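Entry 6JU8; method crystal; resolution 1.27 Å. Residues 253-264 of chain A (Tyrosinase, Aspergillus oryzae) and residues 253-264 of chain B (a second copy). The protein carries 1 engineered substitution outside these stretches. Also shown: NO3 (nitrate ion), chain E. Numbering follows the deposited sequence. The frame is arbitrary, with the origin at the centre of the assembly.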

# COMPACT_ATOMS: atom_id res chain seq x y z
N ASP A 253 4.51 -3.31 -9.02
CA ASP A 253 3.72 -2.31 -8.28
C ASP A 253 3.98 -2.58 -6.80
O ASP A 253 3.38 -3.46 -6.20
CB ASP A 253 2.24 -2.42 -8.59
CG ASP A 253 1.40 -1.34 -7.92
OD1 ASP A 253 1.91 -0.67 -7.01
OD2 ASP A 253 0.22 -1.18 -8.30
N GLY A 254 4.92 -1.83 -6.24
CA GLY A 254 5.37 -2.01 -4.89
C GLY A 254 4.52 -1.36 -3.83
O GLY A 254 4.79 -1.49 -2.63
N GLY A 255 3.47 -0.65 -4.26
CA GLY A 255 2.51 -0.05 -3.37
C GLY A 255 2.84 1.36 -2.93
O GLY A 255 3.93 1.89 -3.12
N GLN A 256 1.83 2.00 -2.35
CA GLN A 256 1.95 3.35 -1.80
C GLN A 256 2.10 3.17 -0.29
O GLN A 256 1.09 3.16 0.43
CB GLN A 256 0.71 4.16 -2.17
CG GLN A 256 0.44 4.15 -3.68
CD GLN A 256 1.67 4.42 -4.51
OE1 GLN A 256 2.43 5.35 -4.25
NE2 GLN A 256 1.89 3.59 -5.52
N ASN A 257 3.34 2.97 0.16
CA ASN A 257 3.55 2.60 1.56
C ASN A 257 3.65 3.86 2.42
O ASN A 257 4.69 4.24 2.95
CB ASN A 257 4.76 1.68 1.66
CG ASN A 257 4.50 0.44 0.81
OD1 ASN A 257 3.65 -0.39 1.16
ND2 ASN A 257 5.18 0.30 -0.32
N TRP A 258 2.52 4.56 2.49
CA TRP A 258 2.41 5.88 3.08
C TRP A 258 2.66 5.91 4.57
O TRP A 258 3.11 6.95 5.08
CB TRP A 258 1.06 6.50 2.72
CG TRP A 258 -0.18 5.81 3.21
CD1 TRP A 258 -0.94 4.89 2.54
CD2 TRP A 258 -0.81 6.00 4.50
NE1 TRP A 258 -2.01 4.50 3.32
CE2 TRP A 258 -1.94 5.17 4.53
CE3 TRP A 258 -0.53 6.80 5.61
CZ2 TRP A 258 -2.79 5.10 5.64
CZ3 TRP A 258 -1.36 6.74 6.72
CH2 TRP A 258 -2.50 5.89 6.71
N LEU A 259 2.49 4.80 5.29
CA LEU A 259 2.81 4.82 6.72
C LEU A 259 4.31 4.95 6.91
O LEU A 259 4.75 5.56 7.89
CB LEU A 259 2.37 3.51 7.39
CG LEU A 259 0.86 3.28 7.47
CD1 LEU A 259 0.59 1.84 7.89
CD2 LEU A 259 0.22 4.26 8.45
N ARG A 260 5.10 4.36 5.98
CA ARG A 260 6.56 4.42 6.15
C ARG A 260 7.03 5.84 5.81
O ARG A 260 7.93 6.38 6.44
CB ARG A 260 7.24 3.37 5.27
CG ARG A 260 8.70 3.14 5.69
CD ARG A 260 9.14 1.74 5.27
NE ARG A 260 8.59 0.77 6.21
CZ ARG A 260 9.08 -0.41 6.50
NH1 ARG A 260 10.15 -0.87 5.86
NH2 ARG A 260 8.49 -1.16 7.43
N ALA A 261 6.41 6.47 4.81
CA ALA A 261 6.73 7.86 4.46
C ALA A 261 6.42 8.77 5.65
O ALA A 261 7.21 9.61 6.04
CB ALA A 261 5.92 8.31 3.27
N ASN A 262 5.27 8.57 6.30
CA ASN A 262 4.94 9.40 7.45
C ASN A 262 5.91 9.16 8.60
O ASN A 262 6.34 10.12 9.27
CB ASN A 262 3.52 9.14 7.94
CG ASN A 262 2.45 9.72 7.04
OD1 ASN A 262 2.76 10.39 6.05
ND2 ASN A 262 1.19 9.45 7.36
N LEU A 263 6.31 7.91 8.83
CA LEU A 263 7.32 7.64 9.85
C LEU A 263 8.61 8.43 9.56
O LEU A 263 9.19 9.05 10.46
CB LEU A 263 7.64 6.14 9.88
CG LEU A 263 8.68 5.68 10.90
CD1 LEU A 263 8.16 5.85 12.33
CD2 LEU A 263 9.03 4.21 10.67
N ALA A 264 9.07 8.39 8.31
CA ALA A 264 10.30 9.08 7.94
C ALA A 264 10.17 10.59 8.11
O ALA A 264 11.10 11.23 8.57
CB ALA A 264 10.62 8.78 6.47
N ASP B 253 -10.20 2.45 2.31
CA ASP B 253 -9.20 1.50 1.85
C ASP B 253 -7.84 1.97 2.36
O ASP B 253 -7.23 2.86 1.76
CB ASP B 253 -9.22 1.35 0.34
CG ASP B 253 -8.23 0.32 -0.18
OD1 ASP B 253 -7.40 -0.16 0.62
OD2 ASP B 253 -8.31 0.01 -1.39
N GLY B 254 -7.44 1.43 3.51
CA GLY B 254 -6.22 1.81 4.19
C GLY B 254 -4.96 1.19 3.64
O GLY B 254 -3.86 1.49 4.13
N GLY B 255 -5.08 0.32 2.64
CA GLY B 255 -3.94 -0.23 1.96
C GLY B 255 -3.46 -1.55 2.54
O GLY B 255 -3.87 -1.99 3.63
N GLN B 256 -2.61 -2.22 1.77
CA GLN B 256 -1.97 -3.48 2.21
C GLN B 256 -0.54 -3.12 2.58
O GLN B 256 0.34 -3.12 1.71
CB GLN B 256 -2.00 -4.54 1.10
CG GLN B 256 -3.38 -4.74 0.47
CD GLN B 256 -4.45 -4.90 1.54
OE1 GLN B 256 -4.28 -5.71 2.47
NE2 GLN B 256 -5.52 -4.15 1.40
N ASN B 257 -0.35 -2.73 3.83
CA ASN B 257 0.92 -2.13 4.25
C ASN B 257 1.87 -3.26 4.66
O ASN B 257 2.23 -3.46 5.82
CB ASN B 257 0.67 -1.07 5.33
CG ASN B 257 -0.25 -0.00 4.77
OD1 ASN B 257 0.20 0.75 3.91
ND2 ASN B 257 -1.51 0.07 5.18
N TRP B 258 2.26 -4.01 3.63
CA TRP B 258 2.99 -5.26 3.83
C TRP B 258 4.39 -5.07 4.39
O TRP B 258 4.91 -6.01 5.01
CB TRP B 258 3.04 -6.07 2.54
CG TRP B 258 3.63 -5.43 1.33
CD1 TRP B 258 3.01 -4.71 0.36
CD2 TRP B 258 5.02 -5.50 0.95
NE1 TRP B 258 3.92 -4.31 -0.60
CE2 TRP B 258 5.17 -4.78 -0.25
CE3 TRP B 258 6.15 -6.09 1.53
CZ2 TRP B 258 6.41 -4.65 -0.88
CZ3 TRP B 258 7.39 -5.96 0.91
CH2 TRP B 258 7.50 -5.24 -0.29
N LEU B 259 5.02 -3.92 4.18
CA LEU B 259 6.34 -3.71 4.79
C LEU B 259 6.24 -3.69 6.31
O LEU B 259 7.14 -4.14 7.04
CB LEU B 259 6.94 -2.37 4.33
CG LEU B 259 7.34 -2.30 2.85
CD1 LEU B 259 7.68 -0.89 2.45
CD2 LEU B 259 8.56 -3.18 2.57
N ARG B 260 5.13 -3.14 6.83
CA ARG B 260 4.96 -3.03 8.28
C ARG B 260 4.62 -4.38 8.87
O ARG B 260 5.13 -4.75 9.96
CB ARG B 260 3.90 -1.97 8.60
CG ARG B 260 3.94 -1.57 10.07
CD ARG B 260 3.30 -0.19 10.24
NE ARG B 260 4.22 0.84 9.75
CZ ARG B 260 4.26 2.11 10.10
NH1 ARG B 260 3.35 2.60 10.93
NH2 ARG B 260 5.21 2.90 9.58
N ALA B 261 3.83 -5.17 8.17
CA ALA B 261 3.59 -6.56 8.56
C ALA B 261 4.90 -7.34 8.60
O ALA B 261 5.17 -8.04 9.56
CB ALA B 261 2.59 -7.21 7.61
N ASN B 262 5.73 -7.23 7.55
CA ASN B 262 7.02 -7.92 7.56
C ASN B 262 7.85 -7.46 8.75
O ASN B 262 8.50 -8.28 9.41
CB ASN B 262 7.79 -7.73 6.25
CG ASN B 262 7.18 -8.52 5.11
OD1 ASN B 262 6.21 -9.28 5.29
ND2 ASN B 262 7.77 -8.36 3.92
N LEU B 263 7.89 -6.16 9.03
CA LEU B 263 8.68 -5.66 10.16
C LEU B 263 8.19 -6.30 11.45
O LEU B 263 9.00 -6.75 12.26
CB LEU B 263 8.53 -4.14 10.25
CG LEU B 263 9.36 -3.47 11.35
CD1 LEU B 263 10.84 -3.68 11.12
CD2 LEU B 263 8.98 -2.00 11.41
N ALA B 264 6.88 -6.37 11.62
CA ALA B 264 6.32 -6.97 12.84
C ALA B 264 6.70 -8.44 12.97
O ALA B 264 7.04 -8.91 14.06
CB ALA B 264 4.80 -6.81 12.86
N NO3 E . 4.99 0.61 6.21
O1 NO3 E . 3.80 0.52 6.47
O2 NO3 E . 5.46 0.59 5.08
O3 NO3 E . 5.74 0.70 7.21
O HOH W 1 2.91 -4.11 -3.50
O HOH W 2 -0.82 1.44 1.49
O HOH W 3 1.57 -1.41 -0.18
O HOH W 4 -4.66 3.90 1.90
O HOH W 5 9.70 -4.04 6.01
O HOH W 6 7.70 0.97 9.53

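Each stretch is a loop, residues 253-257, that runs into a helix beginning at Trp258(A) or Trp258(B). The two helices approach to 10.1 Å between axes, with 74° between their N-to-C directions. The backbones come near each other at Asn257(A) and Asn257(B), whose CA atoms lie 6.0 Å apart. Like residues pair again at Arg260(A) and Arg260(B), so the copies meet in a nearly symmetric way. Together they bury 622 Å².

Asn257(A) and Asn257(B) sit at the N-cap position, but neither side chain makes a capping bond. Asn257(A) ND2 donates to Gly254(A) O, and Asn257(B) ND2 to Gly254(B) O, both at 2.9 Å. This fixes the amide, and OD1 is left to face the partner. Gly255(A) and Gly255(B) have phi of 90° and 93°, where a CB would jam against the preceding carbonyl O.

No direct hydrogen bond across the stretches is clear; water carries much of the polar contact. Water 3 donates to Asn257(A) OD1 (2.7 Å) and Gln256(B) O (2.8 Å). Water 2 does the same for Asn257(B) OD1 (2.7 Å) and Gln256(A) O (2.8 Å). The indole nitrogens also reach across through water: Trp258(B) NE1 donates to water 1 at 3.1 Å, and that water donates to Asp253(A) O at 2.8 Å. Water 4 repeats this link between Trp258(A) and Asp253(B).

The CA-to-CB bonds of Leu259(A) and Leu259(B) point toward the other stretch. Leu259(A) CD1 packs 3.7 Å from Asn257(B) CG, and Leu259(B) CD1 lies 3.8 Å from Asn257(A) CG. The CB of Leu259(A) also covers one face of the Arg260(B) guanidinium, and Leu259(B) CB does the same for Arg260(A).

The two arginines, both positively charged, share a nitrate, probably from the crystallisation liquor. Arg260(A) NE and Arg260(B) NE each donate to NO3 O3 at 3.0 Å. Each NH2 adds a weak bond to the same oxygen. The anion's negative charge suits a site between two guanidinium groups.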